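Side-chain contacts in switch-activating protein 1 (Schizosaccharomyces pombe, PDB 5JDK), which binds DNA as a homodimer at the mating-type switching site and at a ribosomal replication fork barrier, where it blocks replication forks: residues A[57-62]-A[117-122]; A[66-69]-A[74-77]. All coordinates share one frame; numbering follows the deposited sequence.

In the fold
Helix 56-71 serves both contacts, and together they illustrate how one helix can be fixed at its two ends by different means. Interaction 1 takes the early part, residues 57-62, inward onto the long helix 107-131, with the centre of the contact about 6 Å from the centre of the chain; its three touching residues are buried, and a glycerol bridges two of them. Interaction 2 takes the later part, residues 66-69, onto the loop 74-77 that leads to helix 78-98, a surface contact whose centre is about 15 Å from that of the chain. The two contact centres are about 15 Å apart. Both belong to the all-helical N-terminal DNA-binding domain, whose family is grouped with helix-turn-helix proteins.

Interaction 1 (A[57-62]-A[117-122]); sequences SEFYAK and DEWKAR. With GOL (glycerol), chain B.
F59 and W119 reach toward each other from facing helices, and the contact shows how long aromatic side chains can join two helices whose backbones stay well apart: the nearest CA atoms, those of Y60 and W119, are 13.3 Å from one another. The tight part is apolar. CE2 of F59 lies 3.6 Å from CH2 of W119, and CZ of F59 is equally close to that carbon. The two six-membered rings are nearly parallel, at 12°, yet slid so far apart that their centroids stand 5.5 Å from each other and little overlap remains. Both rings leave their helices with CG anti to the backbone N (chi1 -173° for W119), which turns each toward the opposite helix. M41 and V44 of helix 34-46 and L51 of the following loop also pack on W119.

The looser side is polar. Y60 brings its OH to the edge of the indole, 3.5 Å from CZ2 of W119. A glycerol, probably from the crystallisation liquor, joins the pair: its O2 is hydrogen-bonded to OH of Y60 at 2.7 Å and accepts a nearly straight bond from NE1 of W119 (2.9 Å, 162°). R82 of helix 78-98 also bonds this glycerol. Phenol OH and indole N-H thus offer a polar spot at the rim of a direct aromatic contact, taken up here by a glycerol hydroxyl.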
# COMPACT_ATOMS: atom_id res chain seq x y z
N SER A 57 3.61 -9.18 -10.19
CA SER A 57 2.32 -9.61 -10.74
C SER A 57 1.60 -10.55 -9.79
O SER A 57 0.41 -10.37 -9.49
CB SER A 57 2.54 -10.26 -12.11
OG SER A 57 1.34 -10.76 -12.66
N GLU A 58 2.32 -11.57 -9.29
CA GLU A 58 1.68 -12.53 -8.40
C GLU A 58 1.14 -11.85 -7.15
O GLU A 58 0.07 -12.23 -6.63
CB GLU A 58 2.70 -13.60 -7.97
CG GLU A 58 3.21 -14.52 -9.05
CD GLU A 58 4.51 -15.20 -8.63
OE1 GLU A 58 5.46 -15.23 -9.45
OE2 GLU A 58 4.58 -15.68 -7.48
N PHE A 59 1.88 -10.87 -6.64
CA PHE A 59 1.50 -10.19 -5.41
C PHE A 59 0.25 -9.34 -5.61
O PHE A 59 -0.73 -9.49 -4.87
CB PHE A 59 2.66 -9.34 -4.89
CG PHE A 59 2.34 -8.62 -3.61
CD1 PHE A 59 2.32 -9.29 -2.40
CD2 PHE A 59 2.01 -7.28 -3.63
CE1 PHE A 59 2.00 -8.63 -1.24
CE2 PHE A 59 1.69 -6.62 -2.47
CZ PHE A 59 1.69 -7.29 -1.27
N TYR A 60 0.27 -8.43 -6.59
CA TYR A 60 -0.89 -7.57 -6.77
C TYR A 60 -2.11 -8.35 -7.22
O TYR A 60 -3.25 -7.97 -6.89
CB TYR A 60 -0.57 -6.35 -7.67
CG TYR A 60 0.48 -5.48 -7.01
CD1 TYR A 60 0.18 -4.74 -5.87
CD2 TYR A 60 1.80 -5.48 -7.45
CE1 TYR A 60 1.15 -4.02 -5.21
CE2 TYR A 60 2.78 -4.75 -6.80
CZ TYR A 60 2.45 -4.03 -5.67
OH TYR A 60 3.40 -3.33 -4.97
N ALA A 61 -1.91 -9.45 -7.95
CA ALA A 61 -3.05 -10.29 -8.30
C ALA A 61 -3.68 -10.89 -7.05
O ALA A 61 -4.92 -10.94 -6.92
CB ALA A 61 -2.62 -11.41 -9.25
N LYS A 62 -2.85 -11.39 -6.12
CA LYS A 62 -3.36 -11.96 -4.89
C LYS A 62 -4.09 -10.91 -4.05
O LYS A 62 -5.16 -11.19 -3.50
CB LYS A 62 -2.21 -12.59 -4.09
CG LYS A 62 -2.64 -13.04 -2.71
CD LYS A 62 -1.61 -13.87 -1.99
CE LYS A 62 -2.16 -14.37 -0.67
NZ LYS A 62 -1.19 -15.19 0.10
N ASP A 117 3.16 4.06 5.87
CA ASP A 117 4.54 4.08 6.34
C ASP A 117 5.14 2.68 6.32
O ASP A 117 6.29 2.48 5.89
CB ASP A 117 4.57 4.64 7.77
CG ASP A 117 5.95 4.58 8.38
OD1 ASP A 117 6.82 5.36 7.96
OD2 ASP A 117 6.17 3.73 9.26
N GLU A 118 4.37 1.68 6.77
CA GLU A 118 4.89 0.32 6.81
C GLU A 118 5.11 -0.24 5.41
O GLU A 118 6.10 -0.93 5.14
CB GLU A 118 3.93 -0.54 7.63
CG GLU A 118 4.44 -1.92 7.92
CD GLU A 118 3.69 -2.67 9.00
OE1 GLU A 118 2.89 -2.06 9.72
OE2 GLU A 118 3.94 -3.88 9.13
N TRP A 119 4.20 0.07 4.48
CA TRP A 119 4.38 -0.38 3.10
C TRP A 119 5.56 0.31 2.43
O TRP A 119 6.36 -0.34 1.74
CB TRP A 119 3.08 -0.16 2.31
CG TRP A 119 3.13 -0.75 0.94
CD1 TRP A 119 2.86 -0.11 -0.23
CD2 TRP A 119 3.46 -2.11 0.59
NE1 TRP A 119 2.99 -0.98 -1.29
CE2 TRP A 119 3.36 -2.21 -0.81
CE3 TRP A 119 3.80 -3.25 1.32
CZ2 TRP A 119 3.62 -3.40 -1.49
CZ3 TRP A 119 4.06 -4.43 0.64
CH2 TRP A 119 3.96 -4.50 -0.75
N LYS A 120 5.68 1.62 2.63
CA LYS A 120 6.84 2.36 2.13
C LYS A 120 8.14 1.72 2.60
O LYS A 120 9.10 1.58 1.83
CB LYS A 120 6.72 3.80 2.63
CG LYS A 120 7.91 4.68 2.35
CD LYS A 120 7.61 6.12 2.74
CE LYS A 120 8.81 7.02 2.61
NZ LYS A 120 8.43 8.45 2.74
N ALA A 121 8.19 1.34 3.88
CA ALA A 121 9.38 0.71 4.43
C ALA A 121 9.67 -0.63 3.76
O ALA A 121 10.83 -0.96 3.51
CB ALA A 121 9.25 0.56 5.94
N ARG A 122 8.63 -1.41 3.46
CA ARG A 122 8.86 -2.69 2.78
C ARG A 122 9.40 -2.47 1.36
O ARG A 122 10.35 -3.15 0.93
CB ARG A 122 7.58 -3.52 2.75
CG ARG A 122 7.68 -4.82 1.95
CD ARG A 122 8.71 -5.74 2.55
NE ARG A 122 8.68 -7.03 1.87
CZ ARG A 122 9.68 -7.90 1.83
NH1 ARG A 122 10.83 -7.63 2.43
NH2 ARG A 122 9.53 -9.04 1.18
C1 GOL B . 2.96 1.56 -4.59
O1 GOL B . 3.67 2.67 -5.11
C2 GOL B . 3.53 0.23 -5.07
O2 GOL B . 2.96 -0.75 -4.23
C3 GOL B . 3.18 -0.01 -6.54
O3 GOL B . 3.75 -1.19 -7.04

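Interaction 2 (A[66-69]-A[74-77]); sequences IGYE and AIHT
Y68 and I75 run alongside each other out from the backbone, where the end of helix 56-71 packs on the chain leading out of it; the contact is an example of a helix covering its own exit chain. Apolar packing comes first. CG1 of I75 sits 3.5 Å from CD1 of Y68 and equally close to CE1, so that one methylene lies obliquely against the CD1-CE1 bond of the phenol ring. CD1 of I75 follows more loosely, 4.1 Å from CE1 of Y68. The isoleucine places CG1 beside its backbone N (chi1 -67°), the branch that the tyrosine meets.

Contact with the backbone is the second kind. The ring of Y68 turns its edge to the peptide after A74, with CD1 of Y68 4.1 Å from the carbonyl C of A74.

The polar bonds belong to the loop and its neighbours, not to the Y68-I75 pair. H76 gives its ND1 hydrogen to O of A74 at 2.9 Å, in the plane of the imidazole but 57° out of the carbonyl plane. Its NE2 is hydrogen-bonded to Q84, and T77 caps helix 78-98 through OG1 and the N of A80. A backbone hydrogen bond between G67 and L73 further ties loop to helix. The side chains that meet across this surface contact therefore do so through carbon alone, while the hydrogen bonds of H76 and T77 probably help to hold the loop and its entry into helix 78-98.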
# COMPACT_ATOMS: atom_id res chain seq x y z
N ILE A 66 -7.94 -11.29 -2.79
CA ILE A 66 -8.37 -11.33 -1.40
C ILE A 66 -9.21 -10.10 -1.06
O ILE A 66 -10.18 -10.19 -0.30
CB ILE A 66 -7.17 -11.51 -0.45
CG1 ILE A 66 -6.45 -12.82 -0.77
CG2 ILE A 66 -7.64 -11.47 1.02
CD1 ILE A 66 -5.19 -13.07 0.02
N GLY A 67 -8.87 -8.95 -1.63
CA GLY A 67 -9.66 -7.77 -1.39
C GLY A 67 -11.09 -7.93 -1.88
O GLY A 67 -12.04 -7.54 -1.19
N TYR A 68 -11.26 -8.51 -3.07
CA TYR A 68 -12.60 -8.82 -3.56
C TYR A 68 -13.28 -9.89 -2.69
O TYR A 68 -14.42 -9.71 -2.24
CB TYR A 68 -12.51 -9.30 -5.03
CG TYR A 68 -13.81 -9.89 -5.47
CD1 TYR A 68 -14.84 -9.08 -5.90
CD2 TYR A 68 -14.03 -11.25 -5.34
CE1 TYR A 68 -16.07 -9.63 -6.21
CE2 TYR A 68 -15.24 -11.80 -5.63
CZ TYR A 68 -16.26 -11.00 -6.06
OH TYR A 68 -17.49 -11.55 -6.35
N GLU A 69 -12.60 -11.01 -2.46
CA GLU A 69 -13.24 -12.15 -1.82
C GLU A 69 -13.60 -11.88 -0.37
O GLU A 69 -14.65 -12.33 0.10
CB GLU A 69 -12.35 -13.40 -1.95
CG GLU A 69 -12.26 -13.89 -3.39
CD GLU A 69 -11.39 -15.11 -3.60
OE1 GLU A 69 -10.81 -15.64 -2.62
OE2 GLU A 69 -11.31 -15.57 -4.77
N ALA A 74 -14.57 -4.07 -5.26
CA ALA A 74 -14.95 -4.42 -6.62
C ALA A 74 -13.89 -5.33 -7.25
O ALA A 74 -12.73 -5.35 -6.83
CB ALA A 74 -15.11 -3.16 -7.47
N ILE A 75 -14.29 -6.07 -8.28
CA ILE A 75 -13.33 -6.82 -9.07
C ILE A 75 -12.41 -5.82 -9.74
O ILE A 75 -12.87 -4.95 -10.49
CB ILE A 75 -14.02 -7.71 -10.10
CG1 ILE A 75 -14.82 -8.81 -9.39
CG2 ILE A 75 -12.99 -8.32 -11.06
CD1 ILE A 75 -15.57 -9.75 -10.30
N HIS A 76 -11.11 -5.94 -9.48
CA HIS A 76 -10.09 -5.13 -10.11
C HIS A 76 -9.17 -6.04 -10.91
O HIS A 76 -8.83 -7.13 -10.43
CB HIS A 76 -9.20 -4.45 -9.04
CG HIS A 76 -9.79 -3.24 -8.38
ND1 HIS A 76 -10.86 -3.31 -7.52
CD2 HIS A 76 -9.39 -1.95 -8.39
CE1 HIS A 76 -11.12 -2.09 -7.06
NE2 HIS A 76 -10.24 -1.25 -7.56
N THR A 77 -8.76 -5.60 -12.10
CA THR A 77 -7.62 -6.24 -12.72
C THR A 77 -6.37 -6.04 -11.85
O THR A 77 -6.34 -5.23 -10.92
CB THR A 77 -7.35 -5.65 -14.10
OG1 THR A 77 -6.99 -4.27 -13.94
CG2 THR A 77 -8.56 -5.77 -15.02